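Local structure of sulfite dehydrogenase (Paracoccus pantotrophus, 2XTS) at residues I65-H75 with A198-H207. The protein oxidises protein-bound sulfane sulfur in the Sox pathway as a molybdenum cofactor and heme enzyme, probably passing electrons from molybdenum to heme c. Numbering follows the deposited sequence.
Sequences ITPQGCAFERH and ANGEALRKEH. With MTE (phosphonic acidmono-(2-amino-5,6-dimercapto-4-oxo-3,7,8a,9,10,10a-hexahydro-4H-8-oxa-1,3,9,10-tetraaza-anthracen-7-ylmethyl)ester), chain E; 2MO (molybdenum (IV)oxide), chain F.
Q68 packs most closely against the type I' beta turn A198-E201 and the R204 side chain, with 127 Å² covered. With CG between its backbone N and carbonyl carbon (chi1 46°) and a bend at chi2, its amide reaches both N199 and E201. N199 ND2 donates to Q68 OE1 at 3.0 Å from 42° above the carbonyl plane, N199 OD1 accepting from E147 N; Q68 NE2 donates to E201 OE2 at 2.8 Å. That oxygen also receives R204 NE and NH2, so three N-H groups fix the carboxylate, whose OE1 is held by Y27. Q68 CG covers one guanidinium face, 3.5 Å from R204 NH2. With an alanine in place of Q68, N199 ND2 and E201 OE2 would each probably lose a partner and that face its cover.

The other half, equally buried, lines the molybdopterin pocket through F72-H75, E206 and H207. Single histidine bonds hold it: H207 NE2 to A71 O, 3.1 Å, in the ring plane, and H75 NE2 to an E206 O lone pair, 3.2 Å. MTE O1P sits over the F72 ring centre; R74 N donates to O2P.

Strand 143-152 backs N199 and A71, strand 52-53 pairs with 74-75, strand 212-214 touches H207, and P67 of the second subunit packs on E201.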
ATOM      1  N   ILE A  65      -0.845  -0.334  -6.776  1.00  7.43           N
ATOM      2  CA  ILE A  65      -0.766  -0.990  -5.474  1.00  7.69           C
ATOM      3  C   ILE A  65      -2.165  -1.233  -4.942  1.00  6.81           C
ATOM      4  O   ILE A  65      -2.963  -0.300  -4.868  1.00  8.29           O
ATOM      5  CB  ILE A  65       0.015  -0.098  -4.470  1.00  8.36           C
ATOM      6  CG1 ILE A  65       1.483   0.045  -4.898  1.00  9.91           C
ATOM      7  CG2 ILE A  65      -0.091  -0.636  -3.048  1.00 10.59           C
ATOM      8  CD1 ILE A  65       2.264  -1.230  -4.905  1.00 12.85           C
ATOM      9  N   THR A  66      -2.494  -2.477  -4.584  1.00  6.69           N
ATOM     10  CA  THR A  66      -3.808  -2.746  -4.019  1.00  6.29           C
ATOM     11  C   THR A  66      -3.769  -2.518  -2.511  1.00  6.83           C
ATOM     12  O   THR A  66      -2.923  -3.098  -1.839  1.00  7.58           O
ATOM     13  CB  THR A  66      -4.230  -4.225  -4.240  1.00  7.18           C
ATOM     14  OG1 THR A  66      -3.994  -4.626  -5.603  1.00  7.46           O
ATOM     15  CG2 THR A  66      -5.728  -4.397  -3.884  1.00  8.05           C
ATOM     16  N   PRO A  67      -4.705  -1.708  -1.963  1.00  5.91           N
ATOM     17  CA  PRO A  67      -4.747  -1.604  -0.488  1.00  6.47           C
ATOM     18  C   PRO A  67      -5.065  -2.952   0.112  1.00  6.29           C
ATOM     19  O   PRO A  67      -6.032  -3.576  -0.265  1.00  6.52           O
ATOM     20  CB  PRO A  67      -5.869  -0.588  -0.237  1.00  7.00           C
ATOM     21  CG  PRO A  67      -6.074   0.086  -1.531  1.00  6.47           C
ATOM     22  CD  PRO A  67      -5.785  -0.913  -2.584  1.00  6.52           C
ATOM     23  N   GLN A  68      -4.254  -3.413   1.039  1.00  6.62           N
ATOM     24  CA  GLN A  68      -4.375  -4.760   1.506  1.00  6.42           C
ATOM     25  C   GLN A  68      -5.684  -5.017   2.229  1.00  6.80           C
ATOM     26  O   GLN A  68      -6.172  -6.146   2.209  1.00  7.99           O
ATOM     27  CB  GLN A  68      -3.151  -5.200   2.321  1.00  7.72           C
ATOM     28  CG  GLN A  68      -2.662  -4.228   3.355  1.00  7.19           C
ATOM     29  CD  GLN A  68      -1.607  -3.242   2.872  1.00  7.14           C
ATOM     30  OE1 GLN A  68      -1.625  -2.800   1.721  1.00  8.07           O
ATOM     31  NE2 GLN A  68      -0.675  -2.915   3.748  1.00  8.72           N
ATOM     32  N   GLY A  69      -6.276  -3.995   2.828  1.00  6.30           N
ATOM     33  CA  GLY A  69      -7.550  -4.182   3.473  1.00  6.64           C
ATOM     34  C   GLY A  69      -8.708  -4.498   2.541  1.00  6.87           C
ATOM     35  O   GLY A  69      -9.717  -5.036   2.992  1.00  6.32           O
ATOM     36  N   CYS A  70      -8.598  -4.135   1.266  1.00  5.68           N
ATOM     37  CA  CYS A  70      -9.635  -4.532   0.310  1.00  6.36           C
ATOM     38  C   CYS A  70      -9.152  -5.448  -0.795  1.00  6.13           C
ATOM     39  O   CYS A  70      -9.853  -5.677  -1.766  1.00  7.90           O
ATOM     40  CB  CYS A  70     -10.334  -3.333  -0.303  1.00  7.20           C
ATOM     41  SG  CYS A  70      -9.334  -2.198  -1.252  1.00  9.87           S
ATOM     42  N   ALA A  71      -7.971  -6.017  -0.618  1.00  6.36           N
ATOM     43  CA  ALA A  71      -7.413  -6.991  -1.538  1.00  6.26           C
ATOM     44  C   ALA A  71      -8.136  -8.324  -1.357  1.00  6.38           C
ATOM     45  O   ALA A  71      -8.333  -8.794  -0.224  1.00  7.36           O
ATOM     46  CB  ALA A  71      -5.930  -7.141  -1.304  1.00  6.44           C
ATOM     47  N   PHE A  72      -8.539  -8.932  -2.473  1.00  6.22           N
ATOM     48  CA  PHE A  72      -9.391 -10.120  -2.427  1.00  6.29           C
ATOM     49  C   PHE A  72      -8.796 -11.246  -1.610  1.00  5.71           C
ATOM     50  O   PHE A  72      -7.571 -11.334  -1.419  1.00  5.97           O
ATOM     51  CB  PHE A  72      -9.751 -10.646  -3.828  1.00  6.12           C
ATOM     52  CG  PHE A  72      -8.740 -11.590  -4.438  1.00  6.20           C
ATOM     53  CD1 PHE A  72      -7.503 -11.176  -4.858  1.00  5.99           C
ATOM     54  CD2 PHE A  72      -9.065 -12.922  -4.609  1.00  7.08           C
ATOM     55  CE1 PHE A  72      -6.609 -12.064  -5.414  1.00  7.29           C
ATOM     56  CE2 PHE A  72      -8.180 -13.794  -5.166  1.00  6.27           C
ATOM     57  CZ  PHE A  72      -6.957 -13.388  -5.573  1.00  7.38           C
ATOM     58  N   GLU A  73      -9.685 -12.131  -1.176  1.00  5.89           N
ATOM     59  CA  GLU A  73      -9.392 -13.355  -0.428  1.00  6.93           C
ATOM     60  C   GLU A  73      -9.916 -14.540  -1.185  1.00  6.87           C
ATOM     61  O   GLU A  73     -11.013 -14.519  -1.713  1.00  7.67           O
ATOM     62  CB  GLU A  73     -10.169 -13.342   0.884  1.00  8.15           C
ATOM     63  CG  GLU A  73      -9.849 -12.225   1.843  1.00  9.64           C
ATOM     64  CD  GLU A  73     -10.838 -12.194   2.991  1.00  9.23           C
ATOM     65  OE1 GLU A  73     -10.908 -13.151   3.794  1.00  9.84           O
ATOM     66  OE2 GLU A  73     -11.565 -11.206   3.102  1.00 11.59           O
ATOM     67  N   ARG A  74      -9.152 -15.616  -1.185  1.00  6.88           N
ATOM     68  CA  ARG A  74      -9.646 -16.934  -1.613  1.00  6.78           C
ATOM     69  C   ARG A  74      -9.147 -17.950  -0.590  1.00  6.72           C
ATOM     70  O   ARG A  74      -7.939 -18.103  -0.398  1.00  6.45           O
ATOM     71  CB  ARG A  74      -9.203 -17.295  -3.036  1.00  6.73           C
ATOM     72  CG  ARG A  74     -10.119 -18.275  -3.760  1.00  8.13           C
ATOM     73  CD  ARG A  74     -10.141 -19.660  -3.179  1.00  7.69           C
ATOM     74  NE  ARG A  74     -10.673 -20.572  -4.195  1.00  7.93           N
ATOM     75  CZ  ARG A  74     -11.536 -21.552  -3.974  1.00  7.69           C
ATOM     76  NH1 ARG A  74     -12.019 -21.802  -2.756  1.00  9.27           N
ATOM     77  NH2 ARG A  74     -11.940 -22.275  -5.018  1.00 10.24           N
ATOM     78  N   HIS A  75     -10.079 -18.619   0.074  1.00  6.14           N
ATOM     79  CA  HIS A  75      -9.776 -19.676   1.051  1.00  6.55           C
ATOM     80  C   HIS A  75     -10.491 -20.956   0.678  1.00  6.33           C
ATOM     81  O   HIS A  75     -11.494 -20.927  -0.027  1.00  6.90           O
ATOM     82  CB  HIS A  75     -10.253 -19.299   2.466  1.00  7.21           C
ATOM     83  CG  HIS A  75      -9.904 -17.916   2.846  1.00  6.86           C
ATOM     84  ND1 HIS A  75     -10.794 -16.975   3.337  1.00  9.66           N
ATOM     85  CD2 HIS A  75      -8.715 -17.295   2.717  1.00  5.31           C
ATOM     86  CE1 HIS A  75     -10.140 -15.838   3.534  1.00  5.92           C
ATOM     87  NE2 HIS A  75      -8.877 -16.015   3.172  1.00  9.57           N
ATOM     88  N   ALA A 198       3.914  -7.495   3.054  1.00  7.20           N
ATOM     89  CA  ALA A 198       3.174  -7.116   1.849  1.00  7.27           C
ATOM     90  C   ALA A 198       2.737  -5.678   2.033  1.00  6.82           C
ATOM     91  O   ALA A 198       2.067  -5.334   3.008  1.00  7.39           O
ATOM     92  CB  ALA A 198       1.992  -8.024   1.631  1.00  8.45           C
ATOM     93  N   ASN A 199       3.142  -4.817   1.112  1.00  6.51           N
ATOM     94  CA  ASN A 199       2.874  -3.381   1.138  1.00  6.97           C
ATOM     95  C   ASN A 199       3.317  -2.797   2.490  1.00  7.22           C
ATOM     96  O   ASN A 199       2.561  -2.088   3.163  1.00  8.02           O
ATOM     97  CB  ASN A 199       1.405  -3.104   0.839  1.00  6.70           C
ATOM     98  CG  ASN A 199       1.056  -3.305  -0.610  1.00  6.31           C
ATOM     99  OD1 ASN A 199       1.922  -3.392  -1.484  1.00  7.71           O
ATOM    100  ND2 ASN A 199      -0.235  -3.384  -0.883  1.00  7.81           N
ATOM    101  N   GLY A 200       4.542  -3.155   2.883  1.00  7.19           N
ATOM    102  CA  GLY A 200       5.201  -2.559   4.006  1.00  7.02           C
ATOM    103  C   GLY A 200       5.119  -3.270   5.332  1.00  7.74           C
ATOM    104  O   GLY A 200       6.007  -3.150   6.146  1.00 10.09           O
ATOM    105  N   GLU A 201       4.022  -3.951   5.596  1.00  7.02           N
ATOM    106  CA  GLU A 201       3.725  -4.518   6.903  1.00  6.74           C
ATOM    107  C   GLU A 201       3.526  -6.030   6.798  1.00  6.02           C
ATOM    108  O   GLU A 201       3.580  -6.607   5.716  1.00  6.85           O
ATOM    109  CB  GLU A 201       2.486  -3.825   7.482  1.00  6.60           C
ATOM    110  CG  GLU A 201       1.225  -4.008   6.650  1.00  6.58           C
ATOM    111  CD  GLU A 201      -0.001  -3.274   7.166  1.00  7.55           C
ATOM    112  OE1 GLU A 201       0.083  -2.562   8.209  1.00  7.13           O
ATOM    113  OE2 GLU A 201      -1.031  -3.428   6.499  1.00  7.64           O
ATOM    114  N   ALA A 202       3.287  -6.685   7.918  1.00  5.95           N
ATOM    115  CA  ALA A 202       3.033  -8.116   7.877  1.00  6.91           C
ATOM    116  C   ALA A 202       1.856  -8.432   6.980  1.00  6.54           C
ATOM    117  O   ALA A 202       0.922  -7.632   6.856  1.00  6.48           O
ATOM    118  CB  ALA A 202       2.801  -8.677   9.266  1.00  8.17           C
ATOM    119  N   LEU A 203       1.885  -9.603   6.362  1.00  6.76           N
ATOM    120  CA  LEU A 203       0.721 -10.103   5.663  1.00  6.59           C
ATOM    121  C   LEU A 203      -0.509 -10.005   6.559  1.00  6.29           C
ATOM    122  O   LEU A 203      -0.437 -10.221   7.764  1.00  6.77           O
ATOM    123  CB  LEU A 203       0.919 -11.577   5.358  1.00  7.01           C
ATOM    124  CG  LEU A 203       2.088 -12.024   4.491  1.00  7.67           C
ATOM    125  CD1 LEU A 203       2.171 -13.503   4.374  1.00  7.90           C
ATOM    126  CD2 LEU A 203       1.895 -11.438   3.126  1.00 12.93           C
ATOM    127  N   ARG A 204      -1.651  -9.703   5.954  1.00  6.04           N
ATOM    128  CA  ARG A 204      -2.920  -9.777   6.677  1.00  6.39           C
ATOM    129  C   ARG A 204      -3.251 -11.244   6.978  1.00  6.42           C
ATOM    130  O   ARG A 204      -2.769 -12.177   6.321  1.00  6.66           O
ATOM    131  CB  ARG A 204      -4.017  -9.077   5.861  1.00  6.48           C
ATOM    132  CG  ARG A 204      -3.741  -7.619   5.578  1.00  6.88           C
ATOM    133  CD  ARG A 204      -3.527  -6.821   6.854  1.00  6.31           C
ATOM    134  NE  ARG A 204      -3.241  -5.395   6.696  1.00  6.97           N
ATOM    135  CZ  ARG A 204      -4.180  -4.454   6.579  1.00  6.48           C
ATOM    136  NH1 ARG A 204      -5.459  -4.779   6.442  1.00  6.73           N
ATOM    137  NH2 ARG A 204      -3.829  -3.179   6.531  1.00  6.81           N
ATOM    138  N   LYS A 205      -4.060 -11.446   8.016  1.00  6.43           N
ATOM    139  CA  LYS A 205      -4.467 -12.783   8.409  1.00  6.27           C
ATOM    140  C   LYS A 205      -4.960 -13.585   7.213  1.00  6.80           C
ATOM    141  O   LYS A 205      -4.524 -14.719   6.964  1.00  7.45           O
ATOM    142  CB  LYS A 205      -5.568 -12.710   9.451  1.00  7.46           C
ATOM    143  CG  LYS A 205      -6.098 -14.054   9.917  1.00  7.92           C
ATOM    144  CD  LYS A 205      -7.163 -13.875  10.988  1.00 10.95           C
ATOM    145  CE  LYS A 205      -7.876 -15.142  11.344  1.00 12.02           C
ATOM    146  NZ  LYS A 205      -8.895 -14.831  12.386  1.00 14.96           N
ATOM    147  N   GLU A 206      -5.855 -12.962   6.454  1.00  5.98           N
ATOM    148  CA  GLU A 206      -6.528 -13.588   5.344  1.00  7.17           C
ATOM    149  C   GLU A 206      -5.653 -13.798   4.126  1.00  6.74           C
ATOM    150  O   GLU A 206      -6.038 -14.525   3.213  1.00  7.40           O
ATOM    151  CB  GLU A 206      -7.782 -12.771   4.977  1.00  6.91           C
ATOM    152  CG  GLU A 206      -7.564 -11.351   4.468  1.00  7.51           C
ATOM    153  CD  GLU A 206      -7.471 -10.282   5.540  1.00  8.72           C
ATOM    154  OE1 GLU A 206      -7.123 -10.553   6.712  1.00  8.50           O
ATOM    155  OE2 GLU A 206      -7.757  -9.122   5.173  1.00 10.29           O
ATOM    156  N   HIS A 207      -4.480 -13.166   4.130  1.00  5.52           N
ATOM    157  CA  HIS A 207      -3.489 -13.294   3.059  1.00  6.47           C
ATOM    158  C   HIS A 207      -2.302 -14.170   3.453  1.00  6.44           C
ATOM    159  O   HIS A 207      -1.297 -14.210   2.767  1.00  7.46           O
ATOM    160  CB  HIS A 207      -3.011 -11.920   2.590  1.00  7.09           C
ATOM    161  CG  HIS A 207      -4.109 -11.033   2.088  1.00  7.00           C
ATOM    162  ND1 HIS A 207      -4.132  -9.670   2.316  1.00  7.40           N
ATOM    163  CD2 HIS A 207      -5.204 -11.322   1.347  1.00  6.41           C
ATOM    164  CE1 HIS A 207      -5.225  -9.167   1.755  1.00  7.39           C
ATOM    165  NE2 HIS A 207      -5.876 -10.144   1.145  1.00  7.28           N
TER
HETATM  166  N1  MTE E 500      -3.262 -21.231   0.558  1.00  1.84           N
HETATM  167  C2  MTE E 500      -3.846 -22.004   1.467  1.00  1.98           C
HETATM  168  N2  MTE E 500      -3.090 -22.522   2.459  1.00  2.25           N
HETATM  169  N3  MTE E 500      -5.167 -22.265   1.442  1.00  1.71           N
HETATM  170  C4  MTE E 500      -5.994 -21.772   0.476  1.00  1.99           C
HETATM  171  O4  MTE E 500      -7.210 -22.052   0.532  1.00  2.29           O
HETATM  172  N5  MTE E 500      -6.120 -20.448  -1.652  1.00  2.13           N
HETATM  173  C6  MTE E 500      -5.283 -20.194  -2.801  1.00  2.15           C
HETATM  174  C7  MTE E 500      -4.025 -19.392  -2.509  1.00  0.97           C
HETATM  175  N8  MTE E 500      -3.321 -19.965  -1.391  1.00  0.67           N
HETATM  176  C9  MTE E 500      -5.421 -20.946  -0.567  1.00  1.89           C
HETATM  177  C10 MTE E 500      -3.976 -20.704  -0.482  1.00  2.16           C
HETATM  178  C1' MTE E 500      -6.029 -19.531  -3.946  1.00  1.65           C
HETATM  179  S1' MTE E 500      -7.129 -20.495  -4.906  1.00  2.47           S
HETATM  180  C2' MTE E 500      -5.804 -18.241  -4.292  1.00  1.29           C
HETATM  181  S2' MTE E 500      -6.502 -17.535  -5.695  1.00  2.44           S
HETATM  182  C3' MTE E 500      -4.875 -17.400  -3.443  1.00  1.67           C
HETATM  183  O3' MTE E 500      -4.404 -18.051  -2.251  1.00  1.77           O
HETATM  184  C4' MTE E 500      -5.592 -16.147  -2.977  1.00  2.01           C
HETATM  185  O4' MTE E 500      -4.681 -15.315  -2.245  1.00  2.04           O
HETATM  186  P   MTE E 500      -5.350 -14.183  -1.327  1.00  2.05           P
HETATM  187  O1P MTE E 500      -6.101 -13.343  -2.403  1.00  2.28           O
HETATM  188  O2P MTE E 500      -6.330 -14.790  -0.377  1.00  2.22           O
HETATM  189  O3P MTE E 500      -4.205 -13.434  -0.737  1.00  2.34           O
HETATM  190 MO   2MO F 501      -7.541 -19.297  -6.907  1.00  2.84          MO
HETATM  191  OT1 2MO F 501      -6.377 -19.836  -8.162  1.00  3.00           O
HETATM  192  OT2 2MO F 501      -9.169 -20.385  -6.857  1.00  3.23           O